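Local coordinates for protein cytochrome P450 (Zobellia galactanivorans, PDB 6G5O) that belongs to the cytochrome P450 family of haem proteins and holds protoporphyrin IX with its iron in a pocket of a largely helical fold, at residues 233-243 and 347-356. Sequence-based numbering, arbitrary orientation.
Sequences IAYLAEHPEAL and LAQKVASFEI
Phe354 meets Ala237 where, in this cytochrome P450 fold, helical residues 233-238 cross strand residues 351-356 with segment axes 7.2 Å apart at 107°. Phe354 CB lies 3.5 Å from Ala237 CB, the tightest side-chain pair here. With CG anti to its own carbonyl carbon (chi1 -48°), the Phe354 ring is directed at the helix, meeting it obliquely: CE2 meets Ile233 CG2, one helical turn before Ala237, at 3.9 Å, while CE1 lies near Leu236 CB and Leu243 CD2. Val351 CG1 covers one ring face from within the strand, and Phe382 of the adjoining strand packs edge-to-face with the ring. To one side, Leu347 CD1 touches both Ile233 CG1 and Leu236 CD1; to the other, Ile356 CG1 rests on Ala237 CB, and Ile356 CD1 touches the CG of Glu238, whose carboxylate is hydrogen-bonded to Ser4. The turn into helix 240-248 brings in Leu243. His239, at that helix's N-cap position, hydrogen-bonds back through ND1 to a lone pair of Tyr235 O (2.9 Å), bent to 146° at the hydrogen. Besides the Phe354 ring, Leu243 meets mostly backbone: CD1 sits 3.7 Å from Ala348 CA, and CD2 sits 3.4 Å from Ala352 O.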
# COMPACT_ATOMS: atom_id res chain seq x y z
N ILE A 233 -3.50 -12.39 8.37
CA ILE A 233 -3.28 -13.69 9.00
C ILE A 233 -3.57 -13.57 10.50
O ILE A 233 -4.27 -14.42 11.08
CB ILE A 233 -1.85 -14.19 8.73
CG1 ILE A 233 -1.69 -14.52 7.24
CG2 ILE A 233 -1.54 -15.42 9.56
CD1 ILE A 233 -0.24 -14.47 6.80
N ALA A 234 -3.08 -12.51 11.12
CA ALA A 234 -3.44 -12.21 12.49
C ALA A 234 -4.95 -12.26 12.71
O ALA A 234 -5.45 -12.98 13.62
CB ALA A 234 -2.93 -10.85 12.89
N TYR A 235 -5.68 -11.50 11.89
CA TYR A 235 -7.13 -11.46 12.01
C TYR A 235 -7.78 -12.85 11.90
O TYR A 235 -8.70 -13.15 12.64
CB TYR A 235 -7.75 -10.54 10.95
CG TYR A 235 -9.24 -10.74 10.79
CD1 TYR A 235 -10.15 -10.11 11.65
CD2 TYR A 235 -9.73 -11.53 9.79
CE1 TYR A 235 -11.51 -10.28 11.49
CE2 TYR A 235 -11.08 -11.71 9.63
CZ TYR A 235 -11.96 -11.09 10.49
OH TYR A 235 -13.28 -11.30 10.29
N LEU A 236 -7.33 -13.65 10.94
CA LEU A 236 -7.92 -14.95 10.73
C LEU A 236 -7.58 -15.89 11.88
O LEU A 236 -8.30 -16.85 12.13
CB LEU A 236 -7.46 -15.56 9.40
CG LEU A 236 -8.09 -14.99 8.13
CD1 LEU A 236 -7.40 -15.54 6.90
CD2 LEU A 236 -9.58 -15.26 8.05
N ALA A 237 -6.47 -15.61 12.56
CA ALA A 237 -6.03 -16.42 13.68
C ALA A 237 -6.95 -16.30 14.89
O ALA A 237 -7.12 -17.27 15.63
CB ALA A 237 -4.62 -16.02 14.09
N GLU A 238 -7.52 -15.11 15.08
CA GLU A 238 -8.43 -14.83 16.17
C GLU A 238 -9.91 -14.89 15.78
O GLU A 238 -10.77 -14.65 16.62
CB GLU A 238 -8.13 -13.46 16.74
CG GLU A 238 -6.81 -13.44 17.48
CD GLU A 238 -6.48 -12.08 18.11
OE1 GLU A 238 -6.72 -11.05 17.45
OE2 GLU A 238 -5.95 -12.04 19.24
N HIS A 239 -10.21 -15.18 14.51
CA HIS A 239 -11.59 -15.28 14.01
C HIS A 239 -11.80 -16.54 13.19
O HIS A 239 -11.95 -16.47 11.95
CB HIS A 239 -11.96 -14.07 13.17
CG HIS A 239 -11.98 -12.79 13.94
ND1 HIS A 239 -10.83 -12.10 14.28
CD2 HIS A 239 -13.01 -12.07 14.43
CE1 HIS A 239 -11.16 -11.02 14.97
NE2 HIS A 239 -12.47 -10.99 15.08
N PRO A 240 -11.84 -17.72 13.86
CA PRO A 240 -12.12 -19.01 13.19
C PRO A 240 -13.41 -19.01 12.36
O PRO A 240 -13.46 -19.66 11.30
CB PRO A 240 -12.28 -20.01 14.36
CG PRO A 240 -11.68 -19.36 15.54
CD PRO A 240 -11.63 -17.87 15.31
N GLU A 241 -14.44 -18.31 12.84
CA GLU A 241 -15.71 -18.22 12.11
C GLU A 241 -15.52 -17.57 10.70
O GLU A 241 -16.14 -18.01 9.71
CB GLU A 241 -16.78 -17.49 12.95
N ALA A 242 -14.63 -16.56 10.62
CA ALA A 242 -14.28 -15.93 9.34
C ALA A 242 -13.57 -16.90 8.43
O ALA A 242 -13.85 -16.97 7.22
CB ALA A 242 -13.39 -14.70 9.55
N LEU A 243 -12.64 -17.65 9.00
CA LEU A 243 -11.89 -18.62 8.23
C LEU A 243 -12.84 -19.65 7.58
O LEU A 243 -12.72 -19.96 6.38
CB LEU A 243 -10.82 -19.29 9.12
CG LEU A 243 -9.95 -20.35 8.42
CD1 LEU A 243 -9.09 -19.69 7.35
CD2 LEU A 243 -9.08 -21.10 9.43
N LEU A 347 -5.25 -20.05 2.42
CA LEU A 347 -5.34 -20.31 3.85
C LEU A 347 -6.64 -21.04 4.24
O LEU A 347 -6.64 -21.93 5.08
CB LEU A 347 -5.22 -19.03 4.65
CG LEU A 347 -3.89 -18.26 4.55
CD1 LEU A 347 -4.02 -16.90 5.21
CD2 LEU A 347 -2.76 -19.06 5.20
N ALA A 348 -7.76 -20.65 3.64
CA ALA A 348 -9.04 -21.27 3.96
C ALA A 348 -9.13 -22.75 3.51
O ALA A 348 -9.83 -23.54 4.14
CB ALA A 348 -10.18 -20.47 3.35
N GLN A 349 -8.46 -23.09 2.41
CA GLN A 349 -8.50 -24.45 1.89
C GLN A 349 -7.42 -25.39 2.48
O GLN A 349 -7.48 -26.59 2.26
CB GLN A 349 -8.41 -24.42 0.37
CG GLN A 349 -9.67 -23.95 -0.33
CD GLN A 349 -9.38 -23.36 -1.71
OE1 GLN A 349 -8.40 -23.72 -2.37
NE2 GLN A 349 -10.24 -22.41 -2.15
N LYS A 350 -6.45 -24.86 3.23
CA LYS A 350 -5.30 -25.63 3.73
C LYS A 350 -5.04 -25.54 5.24
O LYS A 350 -4.38 -26.41 5.80
CB LYS A 350 -4.01 -25.16 3.01
CG LYS A 350 -3.84 -25.71 1.60
CD LYS A 350 -2.96 -24.79 0.77
CE LYS A 350 -2.22 -25.48 -0.35
NZ LYS A 350 -3.04 -26.44 -1.14
N VAL A 351 -5.48 -24.47 5.90
CA VAL A 351 -5.21 -24.28 7.31
C VAL A 351 -6.53 -24.41 8.10
O VAL A 351 -7.57 -23.87 7.69
CB VAL A 351 -4.59 -22.89 7.59
CG1 VAL A 351 -4.24 -22.71 9.07
CG2 VAL A 351 -3.37 -22.65 6.70
N ALA A 352 -6.45 -25.13 9.22
CA ALA A 352 -7.61 -25.35 10.09
C ALA A 352 -7.71 -24.28 11.16
O ALA A 352 -8.81 -23.82 11.49
CB ALA A 352 -7.56 -26.76 10.71
N SER A 353 -6.57 -23.83 11.69
CA SER A 353 -6.57 -22.81 12.74
C SER A 353 -5.18 -22.26 12.90
O SER A 353 -4.25 -22.81 12.35
CB SER A 353 -7.01 -23.42 14.09
OG SER A 353 -6.05 -24.35 14.55
N PHE A 354 -5.04 -21.20 13.69
CA PHE A 354 -3.75 -20.59 13.99
C PHE A 354 -3.64 -20.31 15.49
O PHE A 354 -4.65 -20.30 16.20
CB PHE A 354 -3.60 -19.22 13.30
CG PHE A 354 -3.97 -19.19 11.84
CD1 PHE A 354 -5.28 -19.29 11.44
CD2 PHE A 354 -2.99 -18.96 10.88
CE1 PHE A 354 -5.62 -19.19 10.09
CE2 PHE A 354 -3.32 -18.88 9.53
CZ PHE A 354 -4.63 -18.99 9.13
N GLU A 355 -2.43 -20.04 15.97
CA GLU A 355 -2.24 -19.47 17.30
C GLU A 355 -1.14 -18.46 17.23
O GLU A 355 -0.06 -18.76 16.74
CB GLU A 355 -1.82 -20.54 18.33
CG GLU A 355 -2.56 -21.87 18.26
CD GLU A 355 -1.97 -22.90 19.22
OE1 GLU A 355 -1.50 -22.50 20.32
OE2 GLU A 355 -1.95 -24.11 18.85
N ILE A 356 -1.38 -17.29 17.77
CA ILE A 356 -0.38 -16.26 17.89
C ILE A 356 0.44 -16.49 19.14
O ILE A 356 -0.11 -16.47 20.24
CB ILE A 356 -1.04 -14.87 17.94
CG1 ILE A 356 -1.80 -14.62 16.63
CG2 ILE A 356 -0.01 -13.80 18.17
CD1 ILE A 356 -2.78 -13.45 16.68